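Uly1 (PDB 7DRQ) probably cleaves the algal polysaccharide ulvan, as a calcium-binding lyase of polysaccharide lyase family 24 built on a beta-propeller. Local coordinates at residues I46-D51 and R470-Q475; V55-V60 and K118-H123; V74-Y79 and I122-D127. All coordinates share one frame; numbering follows the deposited sequence.

Interaction 1 (I46-D51 and R470-Q475); sequences IAPHGD and RTTYLQ
The contact of Thr472 with the Ala47-Pro48 peptide is a light, buried van der Waals touch, in which a loop is laid against the strand that helps close the propeller. The loop lies between strands 39-40 and 53-56. The other partner, strand 469-478 near the C-terminus, is hydrogen-bonded between the N-terminal strand 3-15 and strand 455-462, so one sheet combines both ends of the chain, the usual way a propeller is made circular.

One methyl group does the touching. Thr472 CG2 lies 4.2 Å from Pro48 CD and 4.3 Å from Ala47 O, almost equally far from both. These two atoms are neighbours because the peptide bond before Pro48 is cis: Ala47 CA and Pro48 CA are only 3.0 Å apart, and on the other side of the bond Ala47 O comes within 2.7 Å of Pro48 CD. The bend thus presents a carbonyl oxygen and a ring methylene together to the methyl. On the strand, the threonine hydroxyl stands between the backbone N and the carbonyl carbon (chi1 56°), which places CG2 anti to the carbonyl carbon.

Neighbours position both partners. Lys446 NZ bonds to Pro48 O and to His49 ND1, and the proline ring also packs on Tyr459 and Leu461; Thr472 is bonded through its backbone to Val10 and Thr11.

With 69 Å² buried and the methyl no nearer than 4.2 Å to either neighbour, the contact implies weak, non-directional dispersion, while the cis bend decides only which atoms face the methyl.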
loop_
_atom_site.group_PDB
_atom_site.type_symbol
_atom_site.label_atom_id
_atom_site.label_comp_id
_atom_site.label_asym_id
_atom_site.label_seq_id
_atom_site.Cartn_x
_atom_site.Cartn_y
_atom_site.Cartn_z
ATOM N N ILE A 46 -2.274 6.146 -11.097
ATOM C CA ILE A 46 -2.987 5.980 -9.832
ATOM C C ILE A 46 -3.912 4.764 -9.841
ATOM O O ILE A 46 -4.500 4.434 -8.800
ATOM C CB ILE A 46 -3.769 7.275 -9.515
ATOM C CG1 ILE A 46 -4.095 7.379 -8.020
ATOM C CG2 ILE A 46 -5.020 7.395 -10.406
ATOM C CD1 ILE A 46 -4.452 8.792 -7.564
ATOM N N ALA A 47 -4.039 4.081 -10.974
ATOM C CA ALA A 47 -4.889 2.900 -11.116
ATOM C C ALA A 47 -4.268 1.894 -12.080
ATOM O O ALA A 47 -3.991 2.235 -13.241
ATOM C CB ALA A 47 -6.285 3.306 -11.597
ATOM N N PRO A 48 -4.017 0.647 -11.654
ATOM C CA PRO A 48 -4.192 0.126 -10.299
ATOM C C PRO A 48 -3.021 0.533 -9.418
ATOM O O PRO A 48 -1.871 0.462 -9.839
ATOM C CB PRO A 48 -4.240 -1.389 -10.510
ATOM C CG PRO A 48 -3.388 -1.616 -11.700
ATOM C CD PRO A 48 -3.463 -0.374 -12.561
ATOM N N HIS A 49 -3.321 0.959 -8.196
ATOM C CA HIS A 49 -2.292 1.464 -7.306
ATOM C C HIS A 49 -2.830 1.459 -5.883
ATOM O O HIS A 49 -4.010 1.740 -5.664
ATOM C CB HIS A 49 -1.872 2.880 -7.709
ATOM C CG HIS A 49 -0.542 3.297 -7.166
ATOM N ND1 HIS A 49 0.596 2.538 -7.328
ATOM C CD2 HIS A 49 -0.161 4.413 -6.500
ATOM C CE1 HIS A 49 1.621 3.162 -6.770
ATOM N NE2 HIS A 49 1.188 4.305 -6.266
ATOM N N GLY A 50 -1.949 1.159 -4.928
ATOM C CA GLY A 50 -2.342 1.111 -3.528
ATOM C C GLY A 50 -3.008 -0.209 -3.178
ATOM O O GLY A 50 -2.920 -1.203 -3.906
ATOM N N ASP A 51 -3.696 -0.207 -2.032
ATOM C CA ASP A 51 -4.345 -1.406 -1.504
ATOM C C ASP A 51 -5.714 -1.588 -2.168
ATOM O O ASP A 51 -6.776 -1.544 -1.542
ATOM C CB ASP A 51 -4.456 -1.301 0.013
ATOM C CG ASP A 51 -4.839 -2.602 0.654
ATOM O OD1 ASP A 51 -4.494 -3.672 0.095
ATOM O OD2 ASP A 51 -5.498 -2.557 1.712
ATOM N N ARG A 470 -7.622 4.917 -19.490
ATOM C CA ARG A 470 -6.908 3.719 -19.914
ATOM C C ARG A 470 -7.685 2.481 -19.500
ATOM O O ARG A 470 -8.680 2.549 -18.770
ATOM C CB ARG A 470 -5.495 3.673 -19.320
ATOM C CG ARG A 470 -4.691 4.942 -19.530
ATOM C CD ARG A 470 -3.955 4.914 -20.842
ATOM N NE ARG A 470 -3.348 6.196 -21.194
ATOM C CZ ARG A 470 -2.037 6.427 -21.215
ATOM N NH1 ARG A 470 -1.178 5.467 -20.889
ATOM N NH2 ARG A 470 -1.585 7.617 -21.582
ATOM N N THR A 471 -7.194 1.328 -19.945
ATOM C CA THR A 471 -7.892 0.061 -19.770
ATOM C C THR A 471 -7.170 -0.788 -18.733
ATOM O O THR A 471 -5.947 -0.953 -18.804
ATOM C CB THR A 471 -7.990 -0.695 -21.100
ATOM O OG1 THR A 471 -8.791 0.070 -22.014
ATOM C CG2 THR A 471 -8.642 -2.057 -20.893
ATOM N N THR A 472 -7.928 -1.330 -17.779
ATOM C CA THR A 472 -7.384 -2.226 -16.775
ATOM C C THR A 472 -8.044 -3.591 -16.884
ATOM O O THR A 472 -9.185 -3.724 -17.339
ATOM C CB THR A 472 -7.580 -1.689 -15.343
ATOM O OG1 THR A 472 -8.969 -1.449 -15.138
ATOM C CG2 THR A 472 -6.821 -0.392 -15.159
ATOM N N TYR A 473 -7.304 -4.600 -16.439
ATOM C CA TYR A 473 -7.725 -5.984 -16.480
ATOM C C TYR A 473 -7.477 -6.620 -15.125
ATOM O O TYR A 473 -6.611 -6.186 -14.363
ATOM C CB TYR A 473 -6.951 -6.783 -17.532
ATOM C CG TYR A 473 -7.478 -6.559 -18.921
ATOM C CD1 TYR A 473 -7.041 -5.492 -19.681
ATOM C CD2 TYR A 473 -8.438 -7.405 -19.457
ATOM C CE1 TYR A 473 -7.537 -5.274 -20.958
ATOM C CE2 TYR A 473 -8.939 -7.196 -20.727
ATOM C CZ TYR A 473 -8.487 -6.132 -21.467
ATOM O OH TYR A 473 -8.988 -5.924 -22.739
ATOM N N LEU A 474 -8.228 -7.681 -14.862
ATOM C CA LEU A 474 -7.957 -8.595 -13.765
ATOM C C LEU A 474 -7.578 -9.952 -14.336
ATOM O O LEU A 474 -8.319 -10.510 -15.156
ATOM C CB LEU A 474 -9.180 -8.750 -12.861
ATOM C CG LEU A 474 -9.129 -9.936 -11.883
ATOM C CD1 LEU A 474 -8.002 -9.754 -10.859
ATOM C CD2 LEU A 474 -10.483 -10.123 -11.167
ATOM N N GLN A 475 -6.445 -10.492 -13.896
ATOM C CA GLN A 475 -6.086 -11.870 -14.211
ATOM C C GLN A 475 -6.125 -12.716 -12.947
ATOM O O GLN A 475 -5.715 -12.266 -11.870
ATOM C CB GLN A 475 -4.705 -11.968 -14.861
ATOM C CG GLN A 475 -4.664 -11.418 -16.287
ATOM C CD GLN A 475 -3.371 -11.744 -17.002
ATOM O OE1 GLN A 475 -2.436 -12.291 -16.410
ATOM N NE2 GLN A 475 -3.307 -11.400 -18.287
#

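Interaction 2 (V55-V60 and K118-H123); sequences VYKNYV and KDETIH
Tyr56 OH donates a 2.6 Å hydrogen bond to Glu120 OE2, tying a tight beta hairpin to the loop that leads into strand 122-126, in the next sheet of the propeller. The oxygen receives it on its anti lone pair and lies at the edge of the phenol ring, in its plane, whereas the carboxylate stands almost square to the ring, at 89°. Tyr56 CG is anti to the backbone N (chi1 167°), which carries the hydroxyl out toward the loop, and the glutamate reaches it with its chain extended beyond CG. Over the centre of one ring face sits Lys57 CG, 3.7 Å above the plane. Replacing Tyr56 with a phenylalanine would probably leave Glu120 OE2 without this donor and the hairpin and the loop without their polar link.

Behind the tyrosine, Tyr56 and Tyr59 bond N to O in both directions around a type II' turn, which joins strand 53-56 to strand 59-65. The glutamate's other oxygen, OE1, bonds to Ser159 OG, so both carboxylate oxygens are engaged. Just beside it an Asx turn shapes the loop: Asp119 OD1 accepts from Thr121 OG1 at 2.7 Å and, on the same face of its carboxylate plane, from Thr121 N at 3.1 Å.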
loop_
_atom_site.group_PDB
_atom_site.type_symbol
_atom_site.label_atom_id
_atom_site.label_comp_id
_atom_site.label_asym_id
_atom_site.label_seq_id
_atom_site.Cartn_x
_atom_site.Cartn_y
_atom_site.Cartn_z
ATOM N N VAL A 55 -10.059 -10.023 -2.167
ATOM C CA VAL A 55 -10.914 -11.158 -2.494
ATOM C C VAL A 55 -11.599 -11.630 -1.223
ATOM O O VAL A 55 -10.939 -11.852 -0.200
ATOM C CB VAL A 55 -10.124 -12.301 -3.158
ATOM C CG1 VAL A 55 -11.073 -13.433 -3.563
ATOM C CG2 VAL A 55 -9.412 -11.780 -4.395
ATOM N N TYR A 56 -12.923 -11.763 -1.288
ATOM C CA TYR A 56 -13.738 -12.252 -0.179
ATOM C C TYR A 56 -14.734 -13.252 -0.746
ATOM O O TYR A 56 -15.580 -12.878 -1.565
ATOM C CB TYR A 56 -14.479 -11.110 0.528
ATOM C CG TYR A 56 -15.558 -11.617 1.457
ATOM C CD1 TYR A 56 -15.230 -12.249 2.649
ATOM C CD2 TYR A 56 -16.906 -11.486 1.133
ATOM C CE1 TYR A 56 -16.216 -12.733 3.497
ATOM C CE2 TYR A 56 -17.889 -11.959 1.970
ATOM C CZ TYR A 56 -17.541 -12.584 3.151
ATOM O OH TYR A 56 -18.524 -13.063 3.982
ATOM N N LYS A 57 -14.630 -14.511 -0.314
ATOM C CA LYS A 57 -15.428 -15.593 -0.885
ATOM C C LYS A 57 -15.320 -15.561 -2.409
ATOM O O LYS A 57 -14.212 -15.642 -2.954
ATOM C CB LYS A 57 -16.884 -15.491 -0.415
ATOM C CG LYS A 57 -17.036 -15.652 1.094
ATOM C CD LYS A 57 -18.493 -15.708 1.520
ATOM C CE LYS A 57 -18.628 -16.239 2.943
ATOM N NZ LYS A 57 -17.699 -17.381 3.195
ATOM N N ASN A 58 -16.446 -15.406 -3.103
ATOM C CA ASN A 58 -16.464 -15.410 -4.562
ATOM C C ASN A 58 -16.477 -14.011 -5.173
ATOM O O ASN A 58 -16.890 -13.846 -6.328
ATOM C CB ASN A 58 -17.666 -16.214 -5.073
ATOM C CG ASN A 58 -18.984 -15.723 -4.503
ATOM O OD1 ASN A 58 -19.281 -15.938 -3.330
ATOM N ND2 ASN A 58 -19.786 -15.060 -5.336
ATOM N N TYR A 59 -15.976 -13.011 -4.466
ATOM C CA TYR A 59 -16.037 -11.636 -4.943
ATOM C C TYR A 59 -14.643 -11.039 -4.970
ATOM O O TYR A 59 -13.892 -11.166 -3.996
ATOM C CB TYR A 59 -16.946 -10.789 -4.054
ATOM C CG TYR A 59 -18.347 -11.321 -3.919
ATOM C CD1 TYR A 59 -19.278 -11.156 -4.936
ATOM C CD2 TYR A 59 -18.746 -11.975 -2.756
ATOM C CE1 TYR A 59 -20.586 -11.642 -4.794
ATOM C CE2 TYR A 59 -20.029 -12.459 -2.606
ATOM C CZ TYR A 59 -20.943 -12.292 -3.621
ATOM O OH TYR A 59 -22.221 -12.779 -3.455
ATOM N N VAL A 60 -14.300 -10.383 -6.075
ATOM C CA VAL A 60 -13.068 -9.607 -6.170
ATOM C C VAL A 60 -13.453 -8.138 -6.155
ATOM O O VAL A 60 -14.148 -7.668 -7.066
ATOM C CB VAL A 60 -12.276 -9.944 -7.445
ATOM C CG1 VAL A 60 -10.925 -9.231 -7.413
ATOM C CG2 VAL A 60 -12.084 -11.443 -7.559
ATOM N N LYS A 118 -16.411 -10.845 9.054
ATOM C CA LYS A 118 -17.367 -11.096 10.124
ATOM C C LYS A 118 -18.756 -10.579 9.761
ATOM O O LYS A 118 -19.706 -11.360 9.666
ATOM C CB LYS A 118 -16.863 -10.483 11.430
ATOM C CG LYS A 118 -15.711 -11.282 12.023
ATOM C CD LYS A 118 -15.025 -10.531 13.151
ATOM C CE LYS A 118 -14.144 -11.459 13.964
ATOM N NZ LYS A 118 -14.275 -12.869 13.508
ATOM N N ASP A 119 -18.895 -9.277 9.512
ATOM C CA ASP A 119 -20.216 -8.717 9.233
ATOM C C ASP A 119 -20.392 -8.278 7.785
ATOM O O ASP A 119 -21.399 -7.638 7.465
ATOM C CB ASP A 119 -20.527 -7.553 10.186
ATOM C CG ASP A 119 -19.591 -6.361 10.009
ATOM O OD1 ASP A 119 -18.726 -6.374 9.104
ATOM O OD2 ASP A 119 -19.736 -5.397 10.788
ATOM N N GLU A 120 -19.435 -8.595 6.909
ATOM C CA GLU A 120 -19.522 -8.298 5.474
ATOM C C GLU A 120 -19.673 -6.802 5.182
ATOM O O GLU A 120 -20.190 -6.410 4.126
ATOM C CB GLU A 120 -20.653 -9.094 4.810
ATOM C CG GLU A 120 -20.317 -10.572 4.682
ATOM C CD GLU A 120 -21.280 -11.336 3.782
ATOM O OE1 GLU A 120 -22.404 -10.843 3.535
ATOM O OE2 GLU A 120 -20.904 -12.432 3.315
ATOM N N THR A 121 -19.208 -5.947 6.096
ATOM C CA THR A 121 -19.117 -4.528 5.772
ATOM C C THR A 121 -17.966 -4.284 4.804
ATOM O O THR A 121 -16.972 -5.019 4.781
ATOM C CB THR A 121 -18.899 -3.686 7.023
ATOM O OG1 THR A 121 -17.832 -4.255 7.778
ATOM C CG2 THR A 121 -20.182 -3.606 7.884
ATOM N N ILE A 122 -18.119 -3.246 3.990
ATOM C CA ILE A 122 -17.107 -2.804 3.045
ATOM C C ILE A 122 -16.513 -1.510 3.572
ATOM O O ILE A 122 -17.249 -0.625 4.019
ATOM C CB ILE A 122 -17.708 -2.575 1.649
ATOM C CG1 ILE A 122 -18.476 -3.821 1.189
ATOM C CG2 ILE A 122 -16.615 -2.136 0.644
ATOM C CD1 ILE A 122 -19.398 -3.559 0.006
ATOM N N HIS A 123 -15.193 -1.394 3.505
ATOM C CA HIS A 123 -14.494 -0.212 4.002
ATOM C C HIS A 123 -13.612 0.374 2.914
ATOM O O HIS A 123 -12.884 -0.362 2.240
ATOM C CB HIS A 123 -13.679 -0.578 5.235
ATOM C CG HIS A 123 -14.509 -1.240 6.282
ATOM N ND1 HIS A 123 -15.135 -0.529 7.282
ATOM C CD2 HIS A 123 -14.899 -2.528 6.431
ATOM C CE1 HIS A 123 -15.844 -1.356 8.028
ATOM N NE2 HIS A 123 -15.714 -2.576 7.539
#

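Interaction 3 (V74-Y79 and I122-D127); sequences VMLTRY and IHLLYD
Beside the packing of Val74 on Tyr126, the carboxylate oxygen OD2 of the adjoining Asp127 is gripped twice, by His93 NE2 and by the backbone N of Thr96. His93 is also bonded through its backbone to Val74, so these bonds tie the end of strand 122-126 to the start of strand 73-80, where the apolar contact begins.

That contact has two centres. At the first, Val74 CG2 comes over one face of the Tyr126 ring, offset toward the rim: it is 3.9 Å from Tyr126 CD1 and 4.3 Å from the ring centroid, 25° off the ring normal, which makes it a CH-pi contact. The ring gets there with CG between the backbone N and the carbonyl carbon (chi1 44°), and Leu124 CB lies at its edge, in plane. The phenol end is fixed separately, by a hydrogen bond between Tyr126 OH and Ser151 OG, and the Tyr126 side chain also touches Lys185, a ligand of one calcium ion.

At the second, a single methyl serves two partners. Leu76 CD2 meets Ile122 CG2 at 4.0 Å and, more loosely, Leu124 CD1 at 4.4 Å. All the touching residues are buried, and 226 Å² is covered in total.

The axes of the short strand segments approach no closer than 9.9 Å, too far for backbone pairing; they run roughly antiparallel, at 149°. This is side-chain packing between two sheets, as between adjacent propeller blades. Strand 73-80 is an inner strand of its sheet, between 59-65 and 86-91; strand 122-126 is the middle of three, between 111-115 and 150-152. Ile111, Val113 and Ile115 of strand 111-115 extend the same apolar layer.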
loop_
_atom_site.group_PDB
_atom_site.type_symbol
_atom_site.label_atom_id
_atom_site.label_comp_id
_atom_site.label_asym_id
_atom_site.label_seq_id
_atom_site.Cartn_x
_atom_site.Cartn_y
_atom_site.Cartn_z
ATOM N N VAL A 74 -14.171 8.438 -7.514
ATOM C CA VAL A 74 -13.808 7.206 -6.818
ATOM C C VAL A 74 -14.757 6.088 -7.236
ATOM O O VAL A 74 -15.983 6.231 -7.153
ATOM C CB VAL A 74 -13.859 7.433 -5.298
ATOM C CG1 VAL A 74 -13.815 6.107 -4.549
ATOM C CG2 VAL A 74 -12.717 8.366 -4.847
HETATM N N MSE A 75 -14.197 4.964 -7.684
HETATM C CA MSE A 75 -15.012 3.827 -8.138
HETATM C C MSE A 75 -14.714 2.563 -7.356
HETATM O O MSE A 75 -13.581 2.334 -6.947
HETATM C CB MSE A 75 -14.784 3.525 -9.624
HETATM C CG MSE A 75 -14.654 4.737 -10.527
HETATM SE SE MSE A 75 -16.335 5.693 -10.722
HETATM C CE MSE A 75 -17.468 4.307 -11.521
ATOM N N LEU A 76 -15.736 1.718 -7.187
ATOM C CA LEU A 76 -15.587 0.414 -6.561
ATOM C C LEU A 76 -16.263 -0.623 -7.446
ATOM O O LEU A 76 -17.468 -0.531 -7.695
ATOM C CB LEU A 76 -16.189 0.407 -5.148
ATOM C CG LEU A 76 -16.257 -0.993 -4.519
ATOM C CD1 LEU A 76 -14.851 -1.574 -4.360
ATOM C CD2 LEU A 76 -17.006 -0.972 -3.180
ATOM N N THR A 77 -15.486 -1.584 -7.940
ATOM C CA THR A 77 -15.981 -2.643 -8.817
ATOM C C THR A 77 -15.936 -3.970 -8.079
ATOM O O THR A 77 -14.972 -4.259 -7.359
ATOM C CB THR A 77 -15.137 -2.747 -10.094
ATOM O OG1 THR A 77 -15.214 -1.523 -10.830
ATOM C CG2 THR A 77 -15.645 -3.895 -10.987
ATOM N N ARG A 78 -16.979 -4.775 -8.242
ATOM C CA ARG A 78 -17.015 -6.104 -7.655
ATOM C C ARG A 78 -17.221 -7.111 -8.772
ATOM O O ARG A 78 -18.229 -7.048 -9.478
ATOM C CB ARG A 78 -18.130 -6.224 -6.612
ATOM C CG ARG A 78 -18.122 -7.569 -5.884
ATOM C CD ARG A 78 -19.337 -7.711 -4.968
ATOM N NE ARG A 78 -20.568 -7.846 -5.748
ATOM C CZ ARG A 78 -21.783 -7.974 -5.225
ATOM N NH1 ARG A 78 -21.949 -8.003 -3.897
ATOM N NH2 ARG A 78 -22.843 -8.078 -6.025
ATOM N N TYR A 79 -16.261 -8.017 -8.934
ATOM C CA TYR A 79 -16.341 -9.110 -9.897
ATOM C C TYR A 79 -16.740 -10.390 -9.171
ATOM O O TYR A 79 -16.152 -10.739 -8.141
ATOM C CB TYR A 79 -14.996 -9.292 -10.613
ATOM C CG TYR A 79 -14.901 -10.572 -11.402
ATOM C CD1 TYR A 79 -15.511 -10.687 -12.644
ATOM C CD2 TYR A 79 -14.216 -11.673 -10.905
ATOM C CE1 TYR A 79 -15.442 -11.863 -13.373
ATOM C CE2 TYR A 79 -14.137 -12.867 -11.642
ATOM C CZ TYR A 79 -14.756 -12.947 -12.871
ATOM O OH TYR A 79 -14.684 -14.129 -13.594
ATOM N N ILE A 122 -18.119 -3.246 3.990
ATOM C CA ILE A 122 -17.107 -2.804 3.045
ATOM C C ILE A 122 -16.513 -1.510 3.572
ATOM O O ILE A 122 -17.249 -0.625 4.019
ATOM C CB ILE A 122 -17.708 -2.575 1.649
ATOM C CG1 ILE A 122 -18.476 -3.821 1.189
ATOM C CG2 ILE A 122 -16.615 -2.136 0.644
ATOM C CD1 ILE A 122 -19.398 -3.559 0.006
ATOM N N HIS A 123 -15.193 -1.394 3.505
ATOM C CA HIS A 123 -14.494 -0.212 4.002
ATOM C C HIS A 123 -13.612 0.374 2.914
ATOM O O HIS A 123 -12.884 -0.362 2.240
ATOM C CB HIS A 123 -13.679 -0.578 5.235
ATOM C CG HIS A 123 -14.509 -1.240 6.282
ATOM N ND1 HIS A 123 -15.135 -0.529 7.282
ATOM C CD2 HIS A 123 -14.899 -2.528 6.431
ATOM C CE1 HIS A 123 -15.844 -1.356 8.028
ATOM N NE2 HIS A 123 -15.714 -2.576 7.539
ATOM N N LEU A 124 -13.687 1.696 2.753
ATOM C CA LEU A 124 -12.906 2.437 1.767
ATOM C C LEU A 124 -12.198 3.605 2.439
ATOM O O LEU A 124 -12.822 4.362 3.191
ATOM C CB LEU A 124 -13.798 2.974 0.645
ATOM C CG LEU A 124 -14.504 1.907 -0.187
ATOM C CD1 LEU A 124 -15.643 2.539 -0.956
ATOM C CD2 LEU A 124 -13.494 1.263 -1.142
ATOM N N LEU A 125 -10.918 3.772 2.125
ATOM C CA LEU A 125 -10.133 4.917 2.571
ATOM C C LEU A 125 -9.461 5.526 1.358
ATOM O O LEU A 125 -8.817 4.808 0.589
ATOM C CB LEU A 125 -9.090 4.483 3.595
ATOM C CG LEU A 125 -9.677 4.128 4.958
ATOM C CD1 LEU A 125 -8.659 3.371 5.778
ATOM C CD2 LEU A 125 -10.149 5.375 5.715
ATOM N N TYR A 126 -9.598 6.839 1.164
ATOM C CA TYR A 126 -9.104 7.334 -0.114
ATOM C C TYR A 126 -8.666 8.790 -0.068
ATOM O O TYR A 126 -9.126 9.586 0.753
ATOM C CB TYR A 126 -10.152 7.161 -1.208
ATOM C CG TYR A 126 -11.585 7.541 -0.869
ATOM C CD1 TYR A 126 -12.048 8.849 -1.051
ATOM C CD2 TYR A 126 -12.501 6.571 -0.457
ATOM C CE1 TYR A 126 -13.379 9.180 -0.798
ATOM C CE2 TYR A 126 -13.836 6.891 -0.203
ATOM C CZ TYR A 126 -14.271 8.194 -0.374
ATOM O OH TYR A 126 -15.599 8.506 -0.122
ATOM N N ASP A 127 -7.776 9.114 -1.010
ATOM C CA ASP A 127 -7.454 10.485 -1.399
ATOM C C ASP A 127 -6.831 11.264 -0.247
ATOM O O ASP A 127 -7.234 12.388 0.054
ATOM C CB ASP A 127 -8.677 11.215 -1.955
ATOM C CG ASP A 127 -8.291 12.282 -2.966
ATOM O OD1 ASP A 127 -7.155 12.220 -3.488
ATOM O OD2 ASP A 127 -9.110 13.179 -3.246
#

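Interactions 2 and 3 join the same two sheets at different levels: their centres are 12 Å apart, both use strand 122-126, and they share Ile122 and His123. On the other side they are knit through neighbouring strands, with Val60 N 2.8 Å from Tyr79 O, a probable hydrogen bond. Interaction 1 rests the loop preceding this sheet on the ring-closing sheet, and Leu474 carries the packing onward: its CD2 is 3.9 Å from Val60 CG1 and 4.0 Å from Tyr79 CD2. Only interaction 3 approaches an annotated site, the Tyr126 side chain lying about 8 Å from a calcium ion bound by Asp173, Asp183 and Lys185.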